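Local coordinates for protein beta-galactoside alpha-2,6-sialyltransferase (Photobacterium sp., PDB 2Z4T) that probably transfers sialic acid from CMP-sialic acid to the galactose of acceptors such as lactose, forming an alpha-2,6 linkage, at residues Q131-I136 against K324-K329. Residues are numbered along the deposited sequence; the frame is centred on the assembly and turned at random.
Sequences QLMDII and KKFNSK
In the GT-B sialyltransferase, F326, in the turn between helices 322-325 and 328-338, inserts its ring against M133 and I136 of helix 126-141. I136 CG2 lies over one face, 4.1 Å from the F326 ring centroid and 21° off the ring normal, a CH-pi contact shifted toward the rim. With chi1 at -60°, CG1 of I136 sits beside the backbone N, and CG2 takes the position opposite that N, over the ring. I136 CB also touches F326 CZ at 3.8 Å. The far end of the ring points at the helix backbone: M133 O lies 3.5 Å from F326 CZ, at the edge and near the ring plane. M133 CB adds an apolar contact to F326 CZ at 4.0 Å, while the thioether end of M133 turns elsewhere. No hydrogen bond joins the two segments; the three touching residues are buried. Around them, F334 of helix 328-338 touches L132 and M133. On the sheet side of helix 126-141, the Q131 amide hydrogen-bonds to W151 and S199. The M133 side chain is about 10 Å from the bound CMP. The contact seats the connection between helices 322-325 and 328-338 on helix 126-141, which flanks the parallel strands of a Rossmann-like GT-B domain.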
ATOM      1  N   GLN A 131      -0.668  -0.569  -0.775  1.00 38.29           N
ATOM      2  CA  GLN A 131      -1.853   0.204  -1.141  1.00 37.96           C
ATOM      3  C   GLN A 131      -1.610   0.940  -2.445  1.00 38.20           C
ATOM      4  O   GLN A 131      -2.485   0.952  -3.308  1.00 38.63           O
ATOM      5  CB  GLN A 131      -2.256   1.179  -0.015  1.00 38.13           C
ATOM      6  CG  GLN A 131      -2.675   0.486   1.295  1.00 36.81           C
ATOM      7  CD  GLN A 131      -2.877   1.451   2.465  1.00 38.52           C
ATOM      8  OE1 GLN A 131      -2.340   2.572   2.468  1.00 40.80           O
ATOM      9  NE2 GLN A 131      -3.683   1.030   3.460  1.00 36.84           N
ATOM     10  N   LEU A 132      -0.415   1.515  -2.611  1.00 38.10           N
ATOM     11  CA  LEU A 132      -0.031   2.165  -3.851  1.00 38.09           C
ATOM     12  C   LEU A 132      -0.204   1.234  -5.032  1.00 39.19           C
ATOM     13  O   LEU A 132      -0.749   1.629  -6.077  1.00 40.17           O
ATOM     14  CB  LEU A 132       1.436   2.574  -3.833  1.00 37.58           C
ATOM     15  CG  LEU A 132       1.882   3.850  -4.568  1.00 37.29           C
ATOM     16  CD1 LEU A 132       3.294   3.757  -5.064  1.00 34.84           C
ATOM     17  CD2 LEU A 132       0.961   4.319  -5.688  1.00 37.36           C
ATOM     18  N   MET A 133       0.298   0.014  -4.890  1.00 39.21           N
ATOM     19  CA  MET A 133       0.191  -0.959  -5.958  1.00 40.00           C
ATOM     20  C   MET A 133      -1.281  -1.313  -6.244  1.00 39.74           C
ATOM     21  O   MET A 133      -1.637  -1.504  -7.396  1.00 39.68           O
ATOM     22  CB  MET A 133       1.023  -2.206  -5.642  1.00 39.85           C
ATOM     23  CG  MET A 133       2.525  -1.959  -5.676  1.00 40.03           C
ATOM     24  SD  MET A 133       3.504  -3.480  -5.656  1.00 41.85           S
ATOM     25  CE  MET A 133       3.145  -4.163  -4.037  1.00 41.20           C
ATOM     26  N   ASP A 134      -2.122  -1.378  -5.200  1.00 39.53           N
ATOM     27  CA  ASP A 134      -3.571  -1.595  -5.366  1.00 39.30           C
ATOM     28  C   ASP A 134      -4.265  -0.468  -6.137  1.00 39.78           C
ATOM     29  O   ASP A 134      -5.197  -0.726  -6.907  1.00 39.72           O
ATOM     30  CB  ASP A 134      -4.258  -1.766  -4.021  1.00 38.61           C
ATOM     31  CG  ASP A 134      -3.865  -3.053  -3.319  1.00 38.29           C
ATOM     32  OD1 ASP A 134      -3.296  -3.991  -3.955  1.00 39.47           O
ATOM     33  OD2 ASP A 134      -4.120  -3.128  -2.110  1.00 34.22           O
ATOM     34  N   ILE A 135      -3.800   0.768  -5.931  1.00 39.28           N
ATOM     35  CA  ILE A 135      -4.424   1.933  -6.518  1.00 38.71           C
ATOM     36  C   ILE A 135      -4.141   1.942  -8.004  1.00 40.00           C
ATOM     37  O   ILE A 135      -5.067   2.092  -8.812  1.00 40.70           O
ATOM     38  CB  ILE A 135      -3.897   3.222  -5.871  1.00 38.47           C
ATOM     39  CG1 ILE A 135      -4.517   3.408  -4.486  1.00 38.22           C
ATOM     40  CG2 ILE A 135      -4.111   4.449  -6.779  1.00 36.73           C
ATOM     41  CD1 ILE A 135      -3.800   4.441  -3.594  1.00 38.48           C
ATOM     42  N   ILE A 136      -2.872   1.784  -8.368  1.00 40.26           N
ATOM     43  CA  ILE A 136      -2.479   1.743  -9.755  1.00 41.25           C
ATOM     44  C   ILE A 136      -3.231   0.636 -10.541  1.00 42.26           C
ATOM     45  O   ILE A 136      -3.772   0.897 -11.613  1.00 42.19           O
ATOM     46  CB  ILE A 136      -0.936   1.623  -9.903  1.00 41.67           C
ATOM     47  CG1 ILE A 136      -0.279   2.838  -9.239  1.00 40.91           C
ATOM     48  CG2 ILE A 136      -0.545   1.536 -11.390  1.00 40.90           C
ATOM     49  CD1 ILE A 136       1.187   2.856  -9.293  1.00 40.29           C
ATOM     50  N   LYS A 324       5.526  -6.497 -11.451  1.00 44.62           N
ATOM     51  CA  LYS A 324       5.721  -7.322 -12.644  1.00 45.52           C
ATOM     52  C   LYS A 324       4.430  -7.416 -13.448  1.00 45.80           C
ATOM     53  O   LYS A 324       4.483  -7.559 -14.669  1.00 46.43           O
ATOM     54  CB  LYS A 324       6.187  -8.718 -12.247  1.00 45.99           C
ATOM     55  CG  LYS A 324       6.150  -9.748 -13.364  1.00 49.02           C
ATOM     56  CD  LYS A 324       6.881 -11.029 -12.934  1.00 55.89           C
ATOM     57  CE  LYS A 324       6.121 -12.294 -13.369  1.00 59.87           C
ATOM     58  NZ  LYS A 324       4.768 -12.419 -12.689  1.00 61.87           N
ATOM     59  N   LYS A 325       3.283  -7.347 -12.773  1.00 44.97           N
ATOM     60  CA  LYS A 325       2.008  -7.485 -13.456  1.00 45.11           C
ATOM     61  C   LYS A 325       1.489  -6.173 -14.041  1.00 44.16           C
ATOM     62  O   LYS A 325       0.526  -6.187 -14.798  1.00 43.86           O
ATOM     63  CB  LYS A 325       0.940  -8.117 -12.553  1.00 45.75           C
ATOM     64  CG  LYS A 325       1.021  -9.648 -12.446  1.00 48.86           C
ATOM     65  CD  LYS A 325      -0.072 -10.133 -11.493  1.00 56.63           C
ATOM     66  CE  LYS A 325      -0.457 -11.604 -11.741  1.00 60.94           C
ATOM     67  NZ  LYS A 325       0.028 -12.549 -10.684  1.00 63.06           N
ATOM     68  N   PHE A 326       2.119  -5.056 -13.676  1.00 43.17           N
ATOM     69  CA  PHE A 326       1.803  -3.749 -14.239  1.00 42.02           C
ATOM     70  C   PHE A 326       2.232  -3.701 -15.706  1.00 41.46           C
ATOM     71  O   PHE A 326       3.263  -4.265 -16.064  1.00 40.95           O
ATOM     72  CB  PHE A 326       2.590  -2.637 -13.515  1.00 41.69           C
ATOM     73  CG  PHE A 326       2.067  -2.270 -12.148  1.00 42.79           C
ATOM     74  CD1 PHE A 326       0.723  -2.474 -11.798  1.00 42.02           C
ATOM     75  CD2 PHE A 326       2.925  -1.669 -11.214  1.00 40.84           C
ATOM     76  CE1 PHE A 326       0.262  -2.118 -10.521  1.00 43.35           C
ATOM     77  CE2 PHE A 326       2.465  -1.309  -9.944  1.00 41.90           C
ATOM     78  CZ  PHE A 326       1.134  -1.537  -9.594  1.00 41.72           C
ATOM     79  N   ASN A 327       1.472  -2.988 -16.538  1.00 40.72           N
ATOM     80  CA  ASN A 327       1.940  -2.652 -17.872  1.00 40.40           C
ATOM     81  C   ASN A 327       3.020  -1.565 -17.764  1.00 40.39           C
ATOM     82  O   ASN A 327       3.273  -1.036 -16.676  1.00 40.21           O
ATOM     83  CB  ASN A 327       0.782  -2.241 -18.790  1.00 40.31           C
ATOM     84  CG  ASN A 327       0.157  -0.914 -18.411  1.00 40.36           C
ATOM     85  OD1 ASN A 327       0.843   0.042 -18.027  1.00 40.80           O
ATOM     86  ND2 ASN A 327      -1.160  -0.835 -18.555  1.00 41.34           N
ATOM     87  N   SER A 328       3.672  -1.233 -18.869  1.00 40.25           N
ATOM     88  CA  SER A 328       4.877  -0.406 -18.757  1.00 40.47           C
ATOM     89  C   SER A 328       4.586   1.043 -18.335  1.00 40.32           C
ATOM     90  O   SER A 328       5.426   1.672 -17.683  1.00 40.18           O
ATOM     91  CB  SER A 328       5.705  -0.459 -20.031  1.00 39.93           C
ATOM     92  OG  SER A 328       4.862  -0.175 -21.121  1.00 41.68           O
ATOM     93  N   LYS A 329       3.410   1.558 -18.688  1.00 39.82           N
ATOM     94  CA  LYS A 329       3.022   2.891 -18.258  1.00 40.23           C
ATOM     95  C   LYS A 329       2.797   2.903 -16.740  1.00 40.74           C
ATOM     96  O   LYS A 329       3.267   3.817 -16.039  1.00 41.23           O
ATOM     97  CB  LYS A 329       1.764   3.356 -18.986  1.00 40.37           C
ATOM     98  CG  LYS A 329       0.892   4.331 -18.199  1.00 40.07           C
ATOM     99  CD  LYS A 329       1.515   5.712 -18.177  1.00 41.26           C
ATOM    100  CE  LYS A 329       0.685   6.657 -17.324  1.00 40.66           C
ATOM    101  NZ  LYS A 329       1.507   7.836 -16.932  1.00 38.95           N
TER